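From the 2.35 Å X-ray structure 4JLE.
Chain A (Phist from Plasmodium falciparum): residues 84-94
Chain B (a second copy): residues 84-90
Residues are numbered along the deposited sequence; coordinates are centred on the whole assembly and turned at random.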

# COMPACT_ATOMS: atom_id res chain seq x y z
N PHE A 84 -19.34 3.26 -0.62
CA PHE A 84 -18.57 3.17 0.64
C PHE A 84 -17.46 2.12 0.53
O PHE A 84 -16.36 2.36 1.01
CB PHE A 84 -19.49 2.80 1.82
CG PHE A 84 -20.29 3.92 2.43
CD1 PHE A 84 -20.32 5.18 1.84
CD2 PHE A 84 -21.01 3.73 3.61
CE1 PHE A 84 -21.05 6.20 2.40
CE2 PHE A 84 -21.72 4.77 4.19
CZ PHE A 84 -21.77 5.99 3.57
N LYS A 85 -17.72 0.96 -0.12
CA LYS A 85 -16.73 -0.11 -0.26
C LYS A 85 -15.52 0.39 -1.06
O LYS A 85 -14.40 0.25 -0.59
CB LYS A 85 -17.34 -1.37 -0.91
CG LYS A 85 -16.29 -2.51 -1.06
CD LYS A 85 -16.86 -3.83 -1.47
CE LYS A 85 -15.77 -4.89 -1.49
NZ LYS A 85 -16.29 -6.18 -2.00
N PHE A 86 -15.77 0.99 -2.23
CA PHE A 86 -14.74 1.54 -3.09
C PHE A 86 -13.94 2.66 -2.38
O PHE A 86 -12.70 2.65 -2.42
CB PHE A 86 -15.33 2.03 -4.43
CG PHE A 86 -14.22 2.38 -5.39
CD1 PHE A 86 -13.35 1.39 -5.87
CD2 PHE A 86 -13.96 3.70 -5.73
CE1 PHE A 86 -12.29 1.71 -6.70
CE2 PHE A 86 -12.89 4.02 -6.58
CZ PHE A 86 -12.05 3.03 -7.05
N ALA A 87 -14.62 3.59 -1.68
CA ALA A 87 -13.95 4.66 -0.93
C ALA A 87 -13.06 4.08 0.14
O ALA A 87 -11.95 4.56 0.34
CB ALA A 87 -15.00 5.59 -0.30
N HIS A 88 -13.52 3.01 0.84
CA HIS A 88 -12.75 2.31 1.88
C HIS A 88 -11.42 1.81 1.33
O HIS A 88 -10.40 1.96 1.98
CB HIS A 88 -13.55 1.12 2.45
CG HIS A 88 -12.72 0.17 3.27
ND1 HIS A 88 -12.14 0.57 4.46
CD2 HIS A 88 -12.40 -1.12 3.05
CE1 HIS A 88 -11.44 -0.46 4.89
NE2 HIS A 88 -11.58 -1.51 4.09
N PHE A 89 -11.45 1.20 0.14
CA PHE A 89 -10.26 0.64 -0.47
C PHE A 89 -9.32 1.78 -0.94
O PHE A 89 -8.13 1.65 -0.76
CB PHE A 89 -10.65 -0.35 -1.58
CG PHE A 89 -10.98 -1.73 -1.04
CD1 PHE A 89 -10.00 -2.70 -0.92
CD2 PHE A 89 -12.27 -2.04 -0.61
CE1 PHE A 89 -10.29 -3.96 -0.37
CE2 PHE A 89 -12.57 -3.30 -0.07
CZ PHE A 89 -11.58 -4.26 0.04
N GLU A 90 -9.86 2.92 -1.43
CA GLU A 90 -9.03 4.07 -1.81
C GLU A 90 -8.33 4.65 -0.58
O GLU A 90 -7.13 4.90 -0.64
CB GLU A 90 -9.87 5.16 -2.48
CG GLU A 90 -10.49 4.75 -3.81
CD GLU A 90 -11.06 5.96 -4.51
OE1 GLU A 90 -12.28 6.20 -4.36
OE2 GLU A 90 -10.28 6.72 -5.12
N MET A 91 -9.06 4.80 0.56
CA MET A 91 -8.52 5.33 1.81
C MET A 91 -7.51 4.39 2.39
O MET A 91 -6.44 4.84 2.82
CB MET A 91 -9.62 5.61 2.84
CG MET A 91 -10.49 6.74 2.41
SD MET A 91 -11.77 7.30 3.57
CE MET A 91 -13.02 6.02 3.41
N GLN A 92 -7.81 3.08 2.40
CA GLN A 92 -6.86 2.10 2.91
C GLN A 92 -5.58 2.09 2.01
O GLN A 92 -4.48 2.02 2.55
CB GLN A 92 -7.54 0.73 3.02
CG GLN A 92 -6.87 -0.18 4.04
CD GLN A 92 -7.29 -1.63 3.84
OE1 GLN A 92 -7.40 -2.14 2.70
NE2 GLN A 92 -7.51 -2.33 4.95
N GLY A 93 -5.74 2.29 0.69
CA GLY A 93 -4.65 2.42 -0.27
C GLY A 93 -3.68 3.53 0.10
O GLY A 93 -2.47 3.34 0.10
N TYR A 94 -4.22 4.69 0.48
CA TYR A 94 -3.46 5.85 0.95
C TYR A 94 -2.86 5.57 2.31
O TYR A 94 -1.72 5.94 2.52
CB TYR A 94 -4.34 7.10 0.98
CG TYR A 94 -4.38 7.80 -0.36
CD1 TYR A 94 -3.31 8.58 -0.79
CD2 TYR A 94 -5.45 7.61 -1.23
CE1 TYR A 94 -3.32 9.20 -2.03
CE2 TYR A 94 -5.47 8.24 -2.48
CZ TYR A 94 -4.40 9.02 -2.88
OH TYR A 94 -4.35 9.66 -4.09
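Chain B, residues 84-90: FKFAHFE

How does the chain B backbone lie on chain A? Residues 84-90 of chain B form a helix that, like the chain A helix, begins earlier and continues later in its chain. The two run in broadly the same direction, crossing at 30°, with their axes 10.2 Å apart at closest approach. The register is staggered: the nearest CA atoms are those of A:Gly93 and B:Phe89, at 6.3 Å. In chain B phi stays between -68° and -57° and psi between -54° and -32°, as a helix requires, and B:His88 N donates a hydrogen bond to B:Phe84 O at 3.0 Å.

Which aromatic rings meet between the helices? B:Phe86, with chi1 at m, turns its ring edge toward the face of A:Phe89; the centroids are 4.8 Å apart, the planes meet at 68°, and B:Phe86 CE1 lies 3.4 Å from A:Phe89 CD2. The face of B:Phe86 in turn receives the edge of A:Phe86 in an offset arrangement, with centroids 5.8 Å apart and planes at 71°.

What does B:Phe89 pack against? Its CA-to-CB bond points toward chain A, and its chi1 is also m. A:Phe89 CB sits over the ring face, 3.7 Å from the B:Phe89 ring centroid, in a CH-pi contact. B:Phe89 CE1 comes within 3.3 Å of A:Phe89 O, while B:Phe89 CZ lies 3.6 Å from A:Glu90 N. A:Gly93 has no side chain, so its CA can lie 4.4 Å from B:Phe89 CD1; a CB there would point toward chain B and come tightly, 3.3 Å, to B:Phe89 CE1.

Do the lysines add polar links? No hydrogen bond crosses between the stretches, and the lysines contribute mainly through their aliphatic chains. B:Lys85 CD rests 3.6 Å from A:Phe86 CE1. A:Lys85 CG lies 3.8 Å from B:Phe86 CZ, and A:Lys85 NZ is 5.0 Å from the B:Phe86 ring centroid, at most a weak cation-pi attraction.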

# COMPACT_ATOMS: atom_id res chain seq x y z
N PHE B 84 -10.85 -5.20 -11.06
CA PHE B 84 -9.45 -4.85 -11.27
C PHE B 84 -8.96 -3.85 -10.22
O PHE B 84 -7.85 -3.99 -9.68
CB PHE B 84 -9.23 -4.26 -12.68
CG PHE B 84 -9.09 -5.27 -13.80
CD1 PHE B 84 -9.36 -6.63 -13.59
CD2 PHE B 84 -8.68 -4.87 -15.06
CE1 PHE B 84 -9.23 -7.55 -14.63
CE2 PHE B 84 -8.55 -5.80 -16.10
CZ PHE B 84 -8.84 -7.14 -15.88
N LYS B 85 -9.82 -2.87 -9.90
CA LYS B 85 -9.56 -1.85 -8.89
C LYS B 85 -9.32 -2.54 -7.53
O LYS B 85 -8.23 -2.38 -7.00
CB LYS B 85 -10.70 -0.81 -8.84
CG LYS B 85 -10.73 0.10 -10.09
CD LYS B 85 -11.97 1.02 -10.17
CE LYS B 85 -12.15 1.69 -11.51
NZ LYS B 85 -13.57 2.05 -11.78
N PHE B 86 -10.23 -3.39 -7.05
CA PHE B 86 -10.06 -4.05 -5.75
C PHE B 86 -8.87 -5.03 -5.71
O PHE B 86 -8.24 -5.16 -4.67
CB PHE B 86 -11.35 -4.74 -5.29
CG PHE B 86 -12.50 -3.78 -5.02
CD1 PHE B 86 -12.38 -2.77 -4.06
CD2 PHE B 86 -13.73 -3.94 -5.65
CE1 PHE B 86 -13.45 -1.91 -3.79
CE2 PHE B 86 -14.80 -3.08 -5.37
CZ PHE B 86 -14.65 -2.06 -4.46
N ALA B 87 -8.55 -5.69 -6.84
CA ALA B 87 -7.42 -6.61 -6.91
C ALA B 87 -6.11 -5.83 -6.77
O ALA B 87 -5.20 -6.28 -6.07
CB ALA B 87 -7.45 -7.36 -8.22
N HIS B 88 -6.03 -4.63 -7.41
CA HIS B 88 -4.86 -3.75 -7.37
C HIS B 88 -4.50 -3.40 -5.92
O HIS B 88 -3.32 -3.46 -5.53
CB HIS B 88 -5.08 -2.47 -8.20
CG HIS B 88 -4.03 -1.42 -7.96
ND1 HIS B 88 -2.71 -1.62 -8.32
CD2 HIS B 88 -4.12 -0.24 -7.31
CE1 HIS B 88 -2.06 -0.56 -7.90
NE2 HIS B 88 -2.87 0.30 -7.29
N PHE B 89 -5.53 -3.08 -5.12
CA PHE B 89 -5.48 -2.74 -3.70
C PHE B 89 -5.00 -3.90 -2.86
O PHE B 89 -4.23 -3.71 -1.91
CB PHE B 89 -6.90 -2.36 -3.23
CG PHE B 89 -7.43 -1.02 -3.72
CD1 PHE B 89 -6.73 0.16 -3.47
CD2 PHE B 89 -8.68 -0.93 -4.32
CE1 PHE B 89 -7.24 1.39 -3.88
CE2 PHE B 89 -9.19 0.30 -4.74
CZ PHE B 89 -8.49 1.46 -4.48
N GLU B 90 -5.48 -5.08 -3.15
CA GLU B 90 -5.10 -6.31 -2.43
C GLU B 90 -3.62 -6.66 -2.71
O GLU B 90 -2.89 -6.98 -1.77
CB GLU B 90 -6.01 -7.46 -2.82
CG GLU B 90 -7.45 -7.24 -2.41
CD GLU B 90 -8.31 -8.47 -2.60
OE1 GLU B 90 -8.98 -8.58 -3.65
OE2 GLU B 90 -8.25 -9.36 -1.72